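Local atomic coordinates of crystal protein (Bacillus thuringiensis serovar dakota, PDB entry 2ZTB), a protein that recognises cancer cells as a parasporin toxin and probably damages their membranes by assembling aerolysin-type beta-barrel pores. Residues R26-S29 with T33-D36; F46-P51 with G196-K201; L126-V131 with A183-P188. All blocks are in the same frame, centred on the assembly; numbering follows the deposited sequence.

Interactions 1 and 2 lie side by side near one end of the elongated molecule, their centres about 10 Å apart, and they touch directly: 33-36 and 46-51 both border the last residues of strand 168-199. Interaction 3 uses the same long strand much nearer its middle, with its centre about 41 Å from either of the others. The chemistry changes with the place. Interactions 1 and 2 are partly buried contacts of loops, the first made by a CA-H...O approach and small groups, the second by an asparagine amide bonded to loop backbone. Interaction 3 is buried and apolar, a strand of a hairpin lying over the main sheet, with no hydrogen bond between its segments.

Interaction 1 (R26-S29 with T33-D36); sequences RFSS and TNPD
The carbonyl oxygen of T33 points at the backbone of S28, where S28 CA stands 3.4 Å from T33 O in a nearly straight CA-H...O contact (168° at the hydrogen). No conventional hydrogen bond joins 26-29 to 33-36; the contact rests on this weak polar approach and on close packing of small groups. S28 suits the place because its side chain is short: the CA atoms of S28 and N34 are just 4.2 Å apart. With its OG anti to the backbone N (chi1 -172°), the serine sets its hydroxyl beside the loop, S28 OG lying 3.4 Å from N34 CA. The backbone N of N34 is also near, but the angle is too poor for a bond. N34 adds its own CB, 3.8 Å from S28 OG, and the amide oxygen N34 OD1 comes equally near S28 CB.

Next along the loop, the proline ring takes over. P35 CG rests 3.8 Å from F27 CB, while P35 CD approaches the backbone N of S28. A compact, rigid ring fits here, packing its CG and CD against the helix at F27 and S28. F27 gives only the base of its side chain to this contact; its ring runs on into the interior, against F195, A197 and V218, as befits a buried aromatic. P35 O is bonded by NH2 of R24, a second tie to the same helix. After helix 20-31 the chain turns back past it at T33 to P35 and then swings away, a helix-loop-strand connection leading into strand 37-40, which pairs with 43-46 and 168-199 in the main antiparallel sheet.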
# COMPACT_ATOMS: atom_id res chain seq x y z
N ARG A 26 -35.03 -0.04 0.38
CA ARG A 26 -35.03 -1.03 1.45
C ARG A 26 -35.87 -0.59 2.67
O ARG A 26 -36.63 -1.38 3.21
CB ARG A 26 -33.58 -1.39 1.81
CG ARG A 26 -32.92 -2.37 0.81
CD ARG A 26 -32.84 -3.84 1.36
NE ARG A 26 -34.15 -4.43 1.43
CZ ARG A 26 -34.74 -5.02 2.48
NH1 ARG A 26 -34.15 -5.20 3.66
NH2 ARG A 26 -35.96 -5.45 2.31
N PHE A 27 -35.73 0.67 3.07
CA PHE A 27 -36.54 1.27 4.13
C PHE A 27 -38.01 1.25 3.74
O PHE A 27 -38.87 0.91 4.53
CB PHE A 27 -36.09 2.72 4.39
CG PHE A 27 -35.00 2.87 5.43
CD1 PHE A 27 -33.74 3.36 5.07
CD2 PHE A 27 -35.24 2.54 6.77
CE1 PHE A 27 -32.73 3.52 6.03
CE2 PHE A 27 -34.24 2.69 7.75
CZ PHE A 27 -32.98 3.19 7.39
N SER A 28 -38.29 1.58 2.48
CA SER A 28 -39.63 1.48 1.93
C SER A 28 -40.23 0.09 2.05
O SER A 28 -41.40 -0.06 2.42
CB SER A 28 -39.64 1.92 0.48
OG SER A 28 -40.98 1.98 0.04
N SER A 29 -39.44 -0.94 1.73
CA SER A 29 -39.90 -2.32 1.86
C SER A 29 -40.12 -2.69 3.32
O SER A 29 -41.07 -3.40 3.64
CB SER A 29 -38.86 -3.27 1.29
OG SER A 29 -38.89 -3.28 -0.10
N THR A 33 -43.81 2.17 3.51
CA THR A 33 -44.01 3.52 3.01
C THR A 33 -42.63 4.03 2.64
O THR A 33 -41.66 3.79 3.36
CB THR A 33 -44.67 4.45 4.08
OG1 THR A 33 -45.98 3.95 4.41
CG2 THR A 33 -44.81 5.90 3.60
N ASN A 34 -42.53 4.69 1.50
CA ASN A 34 -41.27 5.26 1.05
C ASN A 34 -40.91 6.41 2.01
O ASN A 34 -41.73 7.28 2.24
CB ASN A 34 -41.43 5.74 -0.40
CG ASN A 34 -40.10 6.05 -1.09
OD1 ASN A 34 -39.05 5.47 -0.77
ND2 ASN A 34 -40.15 6.96 -2.05
N PRO A 35 -39.71 6.38 2.63
CA PRO A 35 -39.40 7.51 3.50
C PRO A 35 -39.17 8.80 2.69
O PRO A 35 -38.78 8.74 1.50
CB PRO A 35 -38.10 7.08 4.18
CG PRO A 35 -37.48 6.11 3.27
CD PRO A 35 -38.62 5.39 2.62
N ASP A 36 -39.40 9.93 3.35
CA ASP A 36 -39.12 11.23 2.76
C ASP A 36 -37.62 11.40 2.58
O ASP A 36 -37.16 11.93 1.57
CB ASP A 36 -39.64 12.33 3.68
CG ASP A 36 -41.11 12.61 3.49
OD1 ASP A 36 -41.74 12.12 2.53
OD2 ASP A 36 -41.65 13.35 4.34

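Interaction 2 (F46-P51 with G196-K201); sequences FNAVKP and GANFPK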
# COMPACT_ATOMS: atom_id res chain seq x y z
N PHE A 46 -32.12 12.99 0.24
CA PHE A 46 -33.52 13.24 -0.14
C PHE A 46 -34.20 14.24 0.80
O PHE A 46 -33.52 15.11 1.36
CB PHE A 46 -34.32 11.92 -0.28
CG PHE A 46 -33.58 10.84 -1.04
CD1 PHE A 46 -33.06 9.73 -0.37
CD2 PHE A 46 -33.40 10.93 -2.42
CE1 PHE A 46 -32.37 8.74 -1.05
CE2 PHE A 46 -32.70 9.93 -3.11
CZ PHE A 46 -32.20 8.83 -2.42
N ASN A 47 -35.52 14.13 0.98
CA ASN A 47 -36.29 15.09 1.78
C ASN A 47 -36.19 14.79 3.28
O ASN A 47 -37.12 14.24 3.89
CB ASN A 47 -37.76 15.11 1.31
CG ASN A 47 -38.62 16.13 2.05
OD1 ASN A 47 -38.13 17.12 2.60
ND2 ASN A 47 -39.93 15.88 2.06
N ALA A 48 -35.06 15.18 3.88
CA ALA A 48 -34.73 14.76 5.24
C ALA A 48 -34.85 15.82 6.34
O ALA A 48 -34.80 17.03 6.08
CB ALA A 48 -33.34 14.15 5.26
N VAL A 49 -35.04 15.34 7.57
CA VAL A 49 -34.99 16.17 8.77
C VAL A 49 -33.54 16.57 9.05
O VAL A 49 -32.63 15.74 8.96
CB VAL A 49 -35.61 15.43 9.99
CG1 VAL A 49 -35.18 16.05 11.31
CG2 VAL A 49 -37.13 15.40 9.87
N LYS A 50 -33.34 17.85 9.38
CA LYS A 50 -32.06 18.39 9.83
C LYS A 50 -32.14 18.88 11.28
O LYS A 50 -33.15 19.48 11.66
CB LYS A 50 -31.62 19.56 8.94
CG LYS A 50 -31.00 19.17 7.60
CD LYS A 50 -31.93 19.51 6.44
CE LYS A 50 -31.23 19.26 5.10
NZ LYS A 50 -31.24 17.82 4.73
N PRO A 51 -31.09 18.64 12.09
CA PRO A 51 -29.90 17.84 11.78
C PRO A 51 -30.22 16.35 11.64
O PRO A 51 -31.25 15.89 12.15
CB PRO A 51 -28.96 18.11 12.97
CG PRO A 51 -29.83 18.58 14.07
CD PRO A 51 -31.04 19.22 13.45
N GLY A 196 -30.63 5.94 9.21
CA GLY A 196 -31.88 6.54 9.70
C GLY A 196 -32.79 6.84 8.53
O GLY A 196 -32.34 6.98 7.41
N ALA A 197 -34.09 6.92 8.78
CA ALA A 197 -35.06 7.34 7.77
C ALA A 197 -36.18 8.10 8.43
O ALA A 197 -36.62 7.76 9.53
CB ALA A 197 -35.61 6.14 6.99
N ASN A 198 -36.65 9.15 7.76
CA ASN A 198 -37.85 9.88 8.22
C ASN A 198 -39.00 9.71 7.25
O ASN A 198 -38.84 9.87 6.04
CB ASN A 198 -37.57 11.36 8.50
CG ASN A 198 -37.08 12.12 7.28
OD1 ASN A 198 -35.90 12.04 6.91
ND2 ASN A 198 -37.98 12.87 6.65
N PHE A 199 -40.17 9.40 7.80
CA PHE A 199 -41.32 9.05 7.00
C PHE A 199 -42.37 10.17 6.98
O PHE A 199 -42.39 11.02 7.89
CB PHE A 199 -41.89 7.71 7.52
CG PHE A 199 -40.96 6.56 7.32
CD1 PHE A 199 -39.89 6.33 8.22
CD2 PHE A 199 -41.10 5.72 6.22
CE1 PHE A 199 -38.98 5.28 8.02
CE2 PHE A 199 -40.20 4.65 6.02
CZ PHE A 199 -39.13 4.44 6.92
N PRO A 200 -43.20 10.21 5.91
CA PRO A 200 -44.30 11.17 5.78
C PRO A 200 -45.44 10.95 6.79
O PRO A 200 -46.12 11.90 7.16
CB PRO A 200 -44.81 10.94 4.34
CG PRO A 200 -44.43 9.54 4.03
CD PRO A 200 -43.11 9.33 4.72
N LYS A 201 -45.64 9.70 7.21
CA LYS A 201 -46.60 9.36 8.27
C LYS A 201 -45.97 8.44 9.33
O LYS A 201 -44.82 8.02 9.19
CB LYS A 201 -47.85 8.73 7.66
CG LYS A 201 -47.57 7.48 6.87
CD LYS A 201 -48.81 7.07 6.14
CE LYS A 201 -48.68 5.69 5.59
NZ LYS A 201 -49.90 5.33 4.80
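The side-chain amide of N198 reaches from its strand to the backbone of 46-51 and uses both its polar atoms there. N198 ND2 donates to N47 O at 3.2 Å, almost straight at 170°; the acceptor lies close to the amide plane, and the donor meets a lone pair of the carbonyl oxygen. The other bond runs in the reverse sense and is weak, from V49 N to N198 OD1 at 3.5 Å. Asparagine suits this place because its donor and acceptor lie side by side, matching a C=O and an N-H two residues apart; the two bonds together restrain rotation of the buried amide. A48 fills the interval, its CA 3.4 Å from N198 OD1, and a methyl is small enough to fit alongside. N47, whose carbonyl takes N198 ND2, centres an inverse gamma turn closed by a weak bond from A48 N to F46 O. V49 CG2 lies 4.2 Å from N198 CG.

N198's backbone is bonded to G37, and A197's to W211, so the strand runs between 37-40 and 210-214. A197 and F199 point away from the loop, A197 meeting F27 of helix 20-31, while V49 also touches Q56 of helix 53-56.

Interaction 3 (L126-V131 with A183-P188); sequences LSIKKV and ADFSAP
I128 and F185 meet head-on, and the isoleucine ends squarely on the phenyl ring: I128 CD1 sits 3.7 Å from the centroid of the F185 ring, 11° off its normal, a CH-pi contact over one face. In the isoleucine CG1 lies beside the backbone N, and a further turn about the CB-CG1 bond carries CD1 over the ring centre. The phenylalanine has CG between its backbone N and carbonyl carbon (chi1 60°), reaching up from its strand toward the hairpin. L126 passes beside the ring, its chain running the other way, with L126 CD2 reaching F185 CE1 obliquely at 4.2 Å.

The strands are about 9.7 Å apart at closest approach, with their directions 146° apart. They therefore belong to stacked layers: 126-132 pairs with 136-142 in a hairpin lying on the long sheet of what is probably the pore-forming part. In aerolysin-type toxins such a tucked hairpin is thought to be released and to line the membrane pore.

The CA separation falls from 10.7 Å at L126 and A187 to 7.9 Å at K130 and A183. At this narrow end the partner is a bare methyl, K130 CD standing 4.0 Å from A183 CB. A lysine serves here because its apolar stem can lie against the methyl through CD and CE while NZ goes on to hydrogen-bond N72 OD1. L226 touches both L126 and F185, extending the apolar layer onto strand 223-247.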
# COMPACT_ATOMS: atom_id res chain seq x y z
N LEU A 126 -2.67 3.87 6.97
CA LEU A 126 -2.51 2.46 7.27
C LEU A 126 -1.04 2.16 7.59
O LEU A 126 -0.14 2.54 6.83
CB LEU A 126 -3.00 1.63 6.09
CG LEU A 126 -2.84 0.11 6.15
CD1 LEU A 126 -3.84 -0.49 7.10
CD2 LEU A 126 -2.97 -0.50 4.75
N SER A 127 -0.81 1.47 8.70
CA SER A 127 0.54 1.06 9.08
C SER A 127 0.91 -0.27 8.43
O SER A 127 0.21 -1.28 8.60
CB SER A 127 0.69 1.00 10.59
OG SER A 127 0.49 2.28 11.17
N ILE A 128 1.99 -0.23 7.66
CA ILE A 128 2.54 -1.40 6.99
C ILE A 128 3.99 -1.61 7.46
O ILE A 128 4.82 -0.70 7.38
CB ILE A 128 2.44 -1.28 5.42
CG1 ILE A 128 0.96 -1.27 4.95
CG2 ILE A 128 3.21 -2.38 4.70
CD1 ILE A 128 0.15 -2.54 5.34
N LYS A 129 4.25 -2.80 7.99
CA LYS A 129 5.58 -3.18 8.44
C LYS A 129 5.92 -4.58 7.96
O LYS A 129 5.14 -5.51 8.16
CB LYS A 129 5.65 -3.12 9.97
CG LYS A 129 5.69 -1.70 10.53
CD LYS A 129 5.32 -1.65 12.01
CE LYS A 129 6.15 -0.59 12.75
NZ LYS A 129 7.61 -0.77 12.51
N LYS A 130 7.08 -4.72 7.33
CA LYS A 130 7.54 -6.02 6.86
C LYS A 130 9.05 -6.15 7.04
O LYS A 130 9.81 -5.26 6.66
CB LYS A 130 7.14 -6.21 5.39
CG LYS A 130 7.74 -7.42 4.68
CD LYS A 130 7.10 -8.72 5.13
CE LYS A 130 7.98 -9.90 4.74
NZ LYS A 130 7.26 -11.19 4.92
N VAL A 131 9.48 -7.26 7.64
CA VAL A 131 10.91 -7.57 7.71
C VAL A 131 11.33 -8.49 6.56
O VAL A 131 10.89 -9.64 6.46
CB VAL A 131 11.35 -8.18 9.08
CG1 VAL A 131 12.84 -8.54 9.05
CG2 VAL A 131 11.04 -7.23 10.24
N ALA A 183 6.01 -8.70 -0.47
CA ALA A 183 4.94 -9.41 0.18
C ALA A 183 3.63 -8.74 -0.20
O ALA A 183 3.51 -7.52 -0.16
CB ALA A 183 5.13 -9.39 1.70
N ASP A 184 2.65 -9.55 -0.58
CA ASP A 184 1.27 -9.08 -0.68
C ASP A 184 0.64 -9.01 0.70
O ASP A 184 1.00 -9.78 1.61
CB ASP A 184 0.43 -10.00 -1.57
CG ASP A 184 0.83 -9.93 -3.02
OD1 ASP A 184 1.32 -8.87 -3.45
OD2 ASP A 184 0.65 -10.93 -3.73
N PHE A 185 -0.30 -8.09 0.86
CA PHE A 185 -1.08 -8.05 2.09
C PHE A 185 -2.56 -7.81 1.80
O PHE A 185 -2.94 -7.37 0.72
CB PHE A 185 -0.50 -7.03 3.09
CG PHE A 185 -0.45 -5.61 2.57
CD1 PHE A 185 -1.59 -4.79 2.61
CD2 PHE A 185 0.74 -5.07 2.08
CE1 PHE A 185 -1.55 -3.46 2.14
CE2 PHE A 185 0.80 -3.75 1.61
CZ PHE A 185 -0.35 -2.94 1.64
N SER A 186 -3.40 -8.17 2.76
CA SER A 186 -4.83 -7.90 2.66
C SER A 186 -5.37 -7.73 4.06
O SER A 186 -4.71 -8.08 5.03
CB SER A 186 -5.57 -9.02 1.91
OG SER A 186 -5.43 -10.27 2.57
N ALA A 187 -6.54 -7.12 4.16
CA ALA A 187 -7.26 -6.94 5.41
C ALA A 187 -8.75 -6.89 5.08
O ALA A 187 -9.14 -6.32 4.05
CB ALA A 187 -6.83 -5.66 6.09
N PRO A 188 -9.59 -7.50 5.93
CA PRO A 188 -11.03 -7.36 5.74
C PRO A 188 -11.48 -5.93 6.07
O PRO A 188 -10.98 -5.31 7.01
CB PRO A 188 -11.62 -8.35 6.75
CG PRO A 188 -10.55 -8.47 7.83
CD PRO A 188 -9.25 -8.35 7.10